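Local coordinates for cation-transporting ATPase, E1-E2 family protein (Streptococcus pneumoniae, PDB 4F2F) that binds copper(I) through a cupredoxin-fold metal-binding domain and, as a P-type ATPase, exports the ion, probably to protect the cell from copper, at residues G13-R18 / K34-E39; I40-A45 / K71-T76; L80-F85 / K93-V98. One frame throughout, in Å; residues are numbered along the deposited sequence.

Interaction 1: G13-R18 / K34-E39; sequences GIQKIR and KGIPAE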
loop_
_atom_site.group_PDB
_atom_site.type_symbol
_atom_site.label_atom_id
_atom_site.label_comp_id
_atom_site.label_asym_id
_atom_site.label_seq_id
_atom_site.Cartn_x
_atom_site.Cartn_y
_atom_site.Cartn_z
ATOM N N GLY A 13 -0.653 8.871 -16.597
ATOM C CA GLY A 13 0.721 8.575 -16.229
ATOM C C GLY A 13 0.923 8.404 -14.733
ATOM O O GLY A 13 2.046 8.493 -14.233
ATOM N N ILE A 14 -0.173 8.170 -14.017
ATOM C CA ILE A 14 -0.119 7.840 -12.600
ATOM C C ILE A 14 -0.798 6.496 -12.411
ATOM O O ILE A 14 -1.813 6.217 -13.045
ATOM C CB ILE A 14 -0.878 8.868 -11.746
ATOM C CG1 ILE A 14 -0.484 10.296 -12.133
ATOM C CG2 ILE A 14 -0.647 8.603 -10.256
ATOM C CD1 ILE A 14 0.799 10.773 -11.499
ATOM N N GLN A 15 -0.245 5.656 -11.546
ATOM C CA GLN A 15 -0.926 4.417 -11.196
ATOM C C GLN A 15 -1.556 4.554 -9.812
ATOM O O GLN A 15 -0.881 4.898 -8.843
ATOM C CB GLN A 15 0.023 3.218 -11.275
ATOM C CG GLN A 15 1.296 3.346 -10.457
ATOM C CD GLN A 15 2.270 2.218 -10.738
ATOM O OE1 GLN A 15 1.870 1.112 -11.105
ATOM N NE2 GLN A 15 3.555 2.496 -10.573
ATOM N N LYS A 16 -2.859 4.313 -9.729
ATOM C CA LYS A 16 -3.572 4.490 -8.469
ATOM C C LYS A 16 -4.241 3.208 -8.008
ATOM O O LYS A 16 -4.652 2.379 -8.819
ATOM C CB LYS A 16 -4.617 5.604 -8.585
ATOM C CG LYS A 16 -4.064 6.931 -9.069
ATOM C CD LYS A 16 -5.098 8.038 -8.954
ATOM C CE LYS A 16 -4.573 9.338 -9.543
ATOM N NZ LYS A 16 -5.116 10.528 -8.830
ATOM N N ILE A 17 -4.350 3.057 -6.694
ATOM C CA ILE A 17 -5.041 1.919 -6.112
ATOM C C ILE A 17 -5.470 2.252 -4.688
ATOM O O ILE A 17 -4.801 3.015 -3.989
ATOM C CB ILE A 17 -4.156 0.655 -6.131
ATOM C CG1 ILE A 17 -4.954 -0.569 -5.680
ATOM C CG2 ILE A 17 -2.918 0.857 -5.275
ATOM C CD1 ILE A 17 -4.281 -1.886 -6.007
ATOM N N ARG A 18 -6.602 1.692 -4.276
ATOM C CA ARG A 18 -7.160 1.947 -2.956
ATOM C C ARG A 18 -7.070 0.693 -2.096
ATOM O O ARG A 18 -7.390 -0.408 -2.547
ATOM C CB ARG A 18 -8.617 2.391 -3.083
ATOM C CG ARG A 18 -9.268 2.815 -1.779
ATOM C CD ARG A 18 -10.730 3.169 -2.000
ATOM N NE ARG A 18 -11.353 3.719 -0.800
ATOM C CZ ARG A 18 -11.928 2.986 0.147
ATOM N NH1 ARG A 18 -11.960 1.665 0.043
ATOM N NH2 ARG A 18 -12.471 3.577 1.205
ATOM N N LYS A 34 7.173 -0.310 -12.695
ATOM C CA LYS A 34 8.390 0.432 -12.379
ATOM C C LYS A 34 8.448 1.757 -13.140
ATOM O O LYS A 34 8.077 1.828 -14.313
ATOM C CB LYS A 34 9.631 -0.419 -12.688
ATOM C CG LYS A 34 10.949 0.349 -12.702
ATOM C CD LYS A 34 12.096 -0.527 -13.201
ATOM C CE LYS A 34 13.301 0.309 -13.623
ATOM N NZ LYS A 34 13.938 1.020 -12.480
ATOM N N GLY A 35 8.893 2.810 -12.461
ATOM C CA GLY A 35 9.104 4.098 -13.100
ATOM C C GLY A 35 7.874 4.979 -13.248
ATOM O O GLY A 35 7.975 6.113 -13.718
ATOM N N ILE A 36 6.711 4.466 -12.857
ATOM C CA ILE A 36 5.481 5.251 -12.929
ATOM C C ILE A 36 5.062 5.702 -11.531
ATOM O O ILE A 36 4.904 4.874 -10.634
ATOM C CB ILE A 36 4.334 4.458 -13.584
ATOM C CG1 ILE A 36 4.778 3.879 -14.930
ATOM C CG2 ILE A 36 3.103 5.337 -13.748
ATOM C CD1 ILE A 36 5.223 4.924 -15.931
ATOM N N PRO A 37 4.897 7.022 -11.339
ATOM C CA PRO A 37 4.490 7.545 -10.030
ATOM C C PRO A 37 3.271 6.803 -9.493
ATOM O O PRO A 37 2.284 6.637 -10.207
ATOM C CB PRO A 37 4.130 9.000 -10.337
ATOM C CG PRO A 37 5.006 9.352 -11.493
ATOM C CD PRO A 37 5.092 8.101 -12.325
ATOM N N ALA A 38 3.349 6.353 -8.246
ATOM C CA ALA A 38 2.265 5.586 -7.649
ATOM C C ALA A 38 1.579 6.368 -6.538
ATOM O O ALA A 38 2.233 7.034 -5.740
ATOM C CB ALA A 38 2.775 4.252 -7.131
ATOM N N GLU A 39 0.253 6.288 -6.507
ATOM C CA GLU A 39 -0.522 6.829 -5.401
ATOM C C GLU A 39 -1.385 5.725 -4.808
ATOM O O GLU A 39 -2.332 5.250 -5.435
ATOM C CB GLU A 39 -1.369 8.027 -5.846
ATOM C CG GLU A 39 -0.550 9.272 -6.160
ATOM C CD GLU A 39 -1.390 10.534 -6.271
ATOM O OE1 GLU A 39 -2.602 10.481 -5.970
ATOM O OE2 GLU A 39 -0.833 11.585 -6.659
#

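Interaction 2: I40-A45 / K71-T76; sequences ITFHRA and KVIRFT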
loop_
_atom_site.group_PDB
_atom_site.type_symbol
_atom_site.label_atom_id
_atom_site.label_comp_id
_atom_site.label_asym_id
_atom_site.label_seq_id
_atom_site.Cartn_x
_atom_site.Cartn_y
_atom_site.Cartn_z
ATOM N N ILE A 40 -1.029 5.309 -3.599
ATOM C CA ILE A 40 -1.728 4.236 -2.919
ATOM C C ILE A 40 -2.546 4.823 -1.783
ATOM O O ILE A 40 -1.998 5.282 -0.782
ATOM C CB ILE A 40 -0.743 3.196 -2.364
ATOM C CG1 ILE A 40 0.233 2.760 -3.457
ATOM C CG2 ILE A 40 -1.490 2.001 -1.803
ATOM C CD1 ILE A 40 1.352 1.874 -2.955
ATOM N N THR A 41 -3.862 4.817 -1.955
ATOM C CA THR A 41 -4.762 5.420 -0.984
ATOM C C THR A 41 -5.228 4.396 0.038
ATOM O O THR A 41 -5.887 3.413 -0.302
ATOM C CB THR A 41 -5.976 6.062 -1.673
ATOM O OG1 THR A 41 -5.525 7.124 -2.522
ATOM C CG2 THR A 41 -6.947 6.625 -0.645
ATOM N N PHE A 42 -4.867 4.637 1.294
ATOM C CA PHE A 42 -5.291 3.794 2.403
ATOM C C PHE A 42 -6.482 4.420 3.119
ATOM O O PHE A 42 -6.477 5.613 3.417
ATOM C CB PHE A 42 -4.150 3.630 3.407
ATOM C CG PHE A 42 -3.077 2.673 2.968
ATOM C CD1 PHE A 42 -2.088 3.074 2.082
ATOM C CD2 PHE A 42 -3.044 1.380 3.460
ATOM C CE1 PHE A 42 -1.095 2.194 1.686
ATOM C CE2 PHE A 42 -2.052 0.500 3.067
ATOM C CZ PHE A 42 -1.078 0.907 2.179
ATOM N N HIS A 43 -7.500 3.617 3.398
ATOM C CA HIS A 43 -8.609 4.066 4.232
ATOM C C HIS A 43 -8.632 3.261 5.519
ATOM O O HIS A 43 -8.772 2.038 5.490
ATOM C CB HIS A 43 -9.946 3.919 3.502
ATOM C CG HIS A 43 -11.135 4.249 4.352
ATOM N ND1 HIS A 43 -12.195 3.386 4.515
ATOM C CD2 HIS A 43 -11.423 5.346 5.091
ATOM C CE1 HIS A 43 -13.091 3.938 5.317
ATOM N NE2 HIS A 43 -12.645 5.127 5.680
ATOM N N ARG A 44 -8.492 3.943 6.652
ATOM C CA ARG A 44 -8.549 3.263 7.940
ATOM C C ARG A 44 -9.990 3.113 8.412
ATOM O O ARG A 44 -10.596 4.067 8.902
ATOM C CB ARG A 44 -7.717 4.001 8.988
ATOM C CG ARG A 44 -7.747 3.334 10.351
ATOM C CD ARG A 44 -6.861 4.048 11.352
ATOM N NE ARG A 44 -7.164 3.612 12.713
ATOM C CZ ARG A 44 -6.703 4.196 13.812
ATOM N NH1 ARG A 44 -5.902 5.247 13.726
ATOM N NH2 ARG A 44 -7.050 3.728 15.003
ATOM N N ALA A 45 -10.530 1.907 8.270
ATOM C CA ALA A 45 -11.928 1.643 8.588
ATOM C C ALA A 45 -12.101 0.930 9.925
ATOM O O ALA A 45 -13.137 0.313 10.174
ATOM C CB ALA A 45 -12.571 0.832 7.477
ATOM N N LYS A 71 -5.360 8.345 3.638
ATOM C CA LYS A 71 -4.034 8.908 3.409
ATOM C C LYS A 71 -3.486 8.372 2.092
ATOM O O LYS A 71 -3.559 7.171 1.831
ATOM C CB LYS A 71 -3.081 8.548 4.557
ATOM C CG LYS A 71 -3.168 9.445 5.795
ATOM C CD LYS A 71 -2.518 10.800 5.536
ATOM C CE LYS A 71 -2.591 11.717 6.751
ATOM N NZ LYS A 71 -1.609 11.367 7.811
ATOM N N VAL A 72 -2.947 9.259 1.261
ATOM C CA VAL A 72 -2.340 8.843 0.005
ATOM C C VAL A 72 -0.839 8.661 0.188
ATOM O O VAL A 72 -0.128 9.612 0.512
ATOM C CB VAL A 72 -2.593 9.869 -1.119
ATOM C CG1 VAL A 72 -1.970 9.397 -2.428
ATOM C CG2 VAL A 72 -4.083 10.111 -1.294
ATOM N N ILE A 73 -0.363 7.438 -0.017
ATOM C CA ILE A 73 1.067 7.161 0.029
ATOM C C ILE A 73 1.646 7.313 -1.373
ATOM O O ILE A 73 1.228 6.616 -2.298
ATOM C CB ILE A 73 1.346 5.740 0.550
ATOM C CG1 ILE A 73 0.727 5.549 1.937
ATOM C CG2 ILE A 73 2.843 5.468 0.576
ATOM C CD1 ILE A 73 1.304 6.456 3.006
ATOM N N ARG A 74 2.596 8.230 -1.533
ATOM C CA ARG A 74 3.135 8.523 -2.857
ATOM C C ARG A 74 4.621 8.212 -2.996
ATOM O O ARG A 74 5.444 8.643 -2.190
ATOM C CB ARG A 74 2.892 9.986 -3.233
ATOM C CG ARG A 74 1.435 10.343 -3.445
ATOM C CD ARG A 74 1.314 11.738 -4.030
ATOM N NE ARG A 74 2.125 11.881 -5.235
ATOM C CZ ARG A 74 3.054 12.815 -5.411
ATOM N NH1 ARG A 74 3.290 13.710 -4.461
ATOM N NH2 ARG A 74 3.742 12.859 -6.542
ATOM N N PHE A 75 4.950 7.453 -4.034
ATOM C CA PHE A 75 6.335 7.227 -4.418
ATOM C C PHE A 75 6.401 6.681 -5.838
ATOM O O PHE A 75 5.395 6.235 -6.390
ATOM C CB PHE A 75 7.057 6.308 -3.417
ATOM C CG PHE A 75 6.512 4.901 -3.351
ATOM C CD1 PHE A 75 5.480 4.577 -2.479
ATOM C CD2 PHE A 75 7.056 3.897 -4.135
ATOM C CE1 PHE A 75 4.991 3.281 -2.409
ATOM C CE2 PHE A 75 6.573 2.602 -4.070
ATOM C CZ PHE A 75 5.539 2.293 -3.207
ATOM N N THR A 76 7.584 6.745 -6.437
ATOM C CA THR A 76 7.798 6.163 -7.749
ATOM C C THR A 76 8.678 4.932 -7.588
ATOM O O THR A 76 9.873 5.050 -7.318
ATOM C CB THR A 76 8.458 7.167 -8.713
ATOM O OG1 THR A 76 7.655 8.351 -8.794
ATOM C CG2 THR A 76 8.606 6.564 -10.106
#

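Interaction 3: L80-F85 / K93-V98; sequences LGRHEF and KGSYTV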
loop_
_atom_site.group_PDB
_atom_site.type_symbol
_atom_site.label_atom_id
_atom_site.label_comp_id
_atom_site.label_asym_id
_atom_site.label_seq_id
_atom_site.Cartn_x
_atom_site.Cartn_y
_atom_site.Cartn_z
ATOM N N LEU A 80 12.676 -3.486 -8.937
ATOM C CA LEU A 80 11.811 -4.601 -9.302
ATOM C C LEU A 80 11.671 -5.602 -8.161
ATOM O O LEU A 80 12.529 -5.675 -7.280
ATOM C CB LEU A 80 12.361 -5.312 -10.539
ATOM C CG LEU A 80 12.451 -4.490 -11.821
ATOM C CD1 LEU A 80 13.263 -5.228 -12.876
ATOM C CD2 LEU A 80 11.061 -4.164 -12.343
ATOM N N GLY A 81 10.587 -6.371 -8.184
ATOM C CA GLY A 81 10.400 -7.449 -7.232
ATOM C C GLY A 81 9.323 -7.209 -6.191
ATOM O O GLY A 81 8.575 -6.232 -6.254
ATOM N N ARG A 82 9.251 -8.122 -5.228
ATOM C CA ARG A 82 8.274 -8.053 -4.147
ATOM C C ARG A 82 8.830 -7.271 -2.961
ATOM O O ARG A 82 9.948 -7.526 -2.507
ATOM C CB ARG A 82 7.900 -9.467 -3.702
ATOM C CG ARG A 82 6.890 -9.537 -2.570
ATOM C CD ARG A 82 7.032 -10.852 -1.819
ATOM N NE ARG A 82 5.917 -11.104 -0.911
ATOM C CZ ARG A 82 5.848 -10.652 0.338
ATOM N NH1 ARG A 82 6.827 -9.911 0.835
ATOM N NH2 ARG A 82 4.792 -10.941 1.088
ATOM N N HIS A 83 8.040 -6.324 -2.465
ATOM C CA HIS A 83 8.422 -5.500 -1.325
ATOM C C HIS A 83 7.294 -5.496 -0.304
ATOM O O HIS A 83 6.123 -5.592 -0.667
ATOM C CB HIS A 83 8.710 -4.068 -1.775
ATOM C CG HIS A 83 9.649 -3.979 -2.937
ATOM N ND1 HIS A 83 11.008 -4.160 -2.808
ATOM C CD2 HIS A 83 9.425 -3.730 -4.247
ATOM C CE1 HIS A 83 11.582 -4.031 -3.991
ATOM N NE2 HIS A 83 10.643 -3.768 -4.881
ATOM N N GLU A 84 7.641 -5.380 0.972
ATOM C CA GLU A 84 6.636 -5.422 2.025
ATOM C C GLU A 84 6.160 -4.032 2.434
ATOM O O GLU A 84 6.942 -3.081 2.483
ATOM C CB GLU A 84 7.177 -6.168 3.251
ATOM C CG GLU A 84 6.273 -6.111 4.482
ATOM C CD GLU A 84 6.855 -6.860 5.668
ATOM O OE1 GLU A 84 7.005 -6.249 6.748
ATOM O OE2 GLU A 84 7.158 -8.063 5.524
ATOM N N PHE A 85 4.862 -3.926 2.699
ATOM C CA PHE A 85 4.315 -2.801 3.442
ATOM C C PHE A 85 3.543 -3.385 4.620
ATOM O O PHE A 85 3.176 -4.557 4.605
ATOM C CB PHE A 85 3.442 -1.889 2.562
ATOM C CG PHE A 85 2.087 -2.459 2.215
ATOM C CD1 PHE A 85 1.034 -2.390 3.115
ATOM C CD2 PHE A 85 1.852 -3.015 0.966
ATOM C CE1 PHE A 85 -0.215 -2.893 2.790
ATOM C CE2 PHE A 85 0.605 -3.521 0.635
ATOM C CZ PHE A 85 -0.429 -3.458 1.549
ATOM N N LYS A 93 0.363 -7.200 7.523
ATOM C CA LYS A 93 1.275 -7.057 6.394
ATOM C C LYS A 93 0.608 -7.139 5.024
ATOM O O LYS A 93 -0.509 -7.639 4.875
ATOM C CB LYS A 93 2.375 -8.114 6.468
ATOM C CG LYS A 93 3.229 -8.045 7.718
ATOM C CD LYS A 93 4.107 -9.274 7.811
ATOM C CE LYS A 93 5.014 -9.213 9.022
ATOM N NZ LYS A 93 5.705 -10.511 9.238
ATOM N N GLY A 94 1.328 -6.641 4.024
ATOM C CA GLY A 94 0.911 -6.705 2.637
ATOM C C GLY A 94 2.160 -6.639 1.784
ATOM O O GLY A 94 3.272 -6.596 2.309
ATOM N N SER A 95 1.992 -6.639 0.470
ATOM C CA SER A 95 3.142 -6.565 -0.412
ATOM C C SER A 95 2.825 -5.783 -1.671
ATOM O O SER A 95 1.674 -5.710 -2.105
ATOM C CB SER A 95 3.646 -7.966 -0.781
ATOM O OG SER A 95 2.791 -8.606 -1.709
ATOM N N TYR A 96 3.857 -5.182 -2.244
ATOM C CA TYR A 96 3.736 -4.598 -3.567
ATOM C C TYR A 96 4.836 -5.143 -4.462
ATOM O O TYR A 96 6.019 -5.086 -4.123
ATOM C CB TYR A 96 3.733 -3.066 -3.521
ATOM C CG TYR A 96 4.963 -2.417 -2.919
ATOM C CD1 TYR A 96 5.112 -2.306 -1.544
ATOM C CD2 TYR A 96 5.954 -1.879 -3.729
ATOM C CE1 TYR A 96 6.223 -1.696 -0.993
ATOM C CE2 TYR A 96 7.067 -1.268 -3.190
ATOM C CZ TYR A 96 7.197 -1.180 -1.822
ATOM O OH TYR A 96 8.306 -0.575 -1.283
ATOM N N THR A 97 4.430 -5.705 -5.592
ATOM C CA THR A 97 5.370 -6.285 -6.533
ATOM C C THR A 97 5.553 -5.326 -7.694
ATOM O O THR A 97 4.584 -4.945 -8.357
ATOM C CB THR A 97 4.880 -7.649 -7.040
ATOM O OG1 THR A 97 4.686 -8.525 -5.923
ATOM C CG2 THR A 97 5.897 -8.266 -7.991
ATOM N N VAL A 98 6.797 -4.920 -7.919
ATOM C CA VAL A 98 7.112 -3.963 -8.968
ATOM C C VAL A 98 7.578 -4.697 -10.219
ATOM O O VAL A 98 8.573 -5.423 -10.187
ATOM C CB VAL A 98 8.189 -2.967 -8.510
ATOM C CG1 VAL A 98 8.516 -1.983 -9.625
ATOM C CG2 VAL A 98 7.724 -2.225 -7.263
HETATM O O HOH W 1 3.945 -9.126 3.399
HETATM O O HOH W 2 8.532 -0.835 1.586
HETATM O O HOH W 3 7.781 -9.938 7.426
#

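Interaction 1: G13-R18 / K34-E39
Glu39 and Gln15 bury more surface than any other residues where 13-18 runs beside 34-39, and they show how a parallel strand pair is tied by side chains as well as by backbone. The ladder itself is short. Gln15 N donates to Pro37 O at 3.0 Å and Glu39 N to Gln15 O at 2.9 Å, both bonds almost straight, and Ile17 N reaches Glu39 O at a longer 3.2 Å. Gln15 thus bonds to the residues before and after Ala38, its partner in the parallel bridge.

The Gln15 side chain adds a further bond. CG sits between its own backbone N and carbonyl carbon (chi1 54°), and the extended chain beyond it carries the amide back to the other segment, where Gln15 NE2 gives a hydrogen to Ile36 O at 2.7 Å. That bond is bent, 145° at the hydrogen, and meets the carbonyl from outside its plane. Gln15 CG meanwhile packs on Ala38 CB at 3.8 Å, while OE1 accepts from the backbone N of Gln33, so both ends of this buried amide are occupied.

Glu39 lies on the other face, beside Lys16 and pointing the same way; Glu39 OE1 and Lys16 NZ form a long salt bridge of 3.8 Å. Ile36 rests CG2 on Gly13 O at 3.4 Å. Ile14 sets CD1 against Pro37 CB at 3.9 Å, the two side chains crossing at about a right angle.

In this cupredoxin-like domain, strand 14-21 lies between strand 6-11, where the backbones of Lys16 and Ser9 bond, and strand 38-44. Strand 70-75 pairs with the other edge of strand 38-44, where Ala38 and Phe75 are joined by a backbone hydrogen bond.

Interaction 2: I40-A45 / K71-T76
Ile73 packs its CG1 against the ring of Phe42, 3.8 Å from both CD1 and CE1, and the two side chains cross obliquely. Phe42 CG lies beside its own backbone N (chi1 -76°), the nitrogen that bonds to Lys71 O, and this oxygen is found at the ring's edge, near its plane. On the same face Ile40 CD1 is the bump that meets Phe75 CE1 at 3.9 Å. Phe75 starts out beside the strand pair, but its ring swings back to Ile40.

These four apolar side chains belong to an antiparallel pair, strands 38-44 and 70-75, within the beta sandwich of a cupredoxin fold, and they face its interior: Ile54 and Phe56 of strand 53-56 pack onto them, with Ile61 of strand 61-64 against Ile73 and Phe75. A bound copper(I) ion lies about 11 Å from the side chain of Phe42, so this is core packing and not part of the metal site.

The Ile40-Ile73 pair is hydrogen-bonded, Ile40 N donating to Ile73 O at 2.9 Å in a nearly straight bond, while Ile73 N approaches Ile40 O from above the carbonyl plane. Phe42 and Lys71 form a second such pair, with Phe42 N bonded to Lys71 O and Lys71 N to Phe42 O. Between them Thr41 and Val72 form a non-hydrogen-bonded pair, CA atoms 4.3 Å apart, and on the opposite face Val72 CG2 presses against Thr41 OG1 at 3.5 Å.

Interaction 3: L80-F85 / K93-V98
Tyr96 offers one face of its ring to His83, whose CB stands 3.3 Å above the plane, offset toward the rim, in a CH-pi contact; at the ring's edge lie Phe85 CD2 and a water that joins Tyr96 OH to Glu84 O. The imidazole of His83 is inclined to the tyrosine at 37°, with Val98 CG2 at its own edge, and its nitrogens bond to Glu58 and to the backbone of Glu79. Phe85 lays a face over Gly94, CA 3.8 Å from the ring centroid. Its CG lies between backbone N and carbonyl carbon (chi1 74°), and the ring packs directly on Gly94, which has no side chain to come between. On the opposite face of the sheet, Ser95 CB sits 3.6 Å above the centre of the Arg82 guanidinium, while Ser95 OG bonds to His29.

All this hangs on the beta hairpin of strands 81-87 and 93-99. Cys87 at the end of strand 81-87 and Met89 and Met91 in the turn bind copper(I) together with Cys50. Gly81 with Val98, His83 with Tyr96 and Phe85 with Gly94 each exchange two backbone hydrogen bonds.

Arg82 NH2 reaches Gly94 O through a water, and another water links Glu84 OE2 to Lys93 NZ.

Interactions 1 and 2 share strand 38-44 and join neighbouring strands of one sheet: Ala38 N probably bonds to Phe75 O, and Ile17 O to Thr41 N. Interaction 2 lies nearest the chain's centre and is chiefly apolar inside. Interaction 1, further out, puts a buried amide on one face and a long salt bridge on its more exposed face. Interaction 3 buries the most surface and mixes both characters, with aromatic rings inward and water-linked charges outward. Its rings meet those of interaction 2, Phe85 against Phe42 and Tyr96 against Phe75, whereas interaction 1 touches it through the Lys34 side chain on Val98 and Leu80.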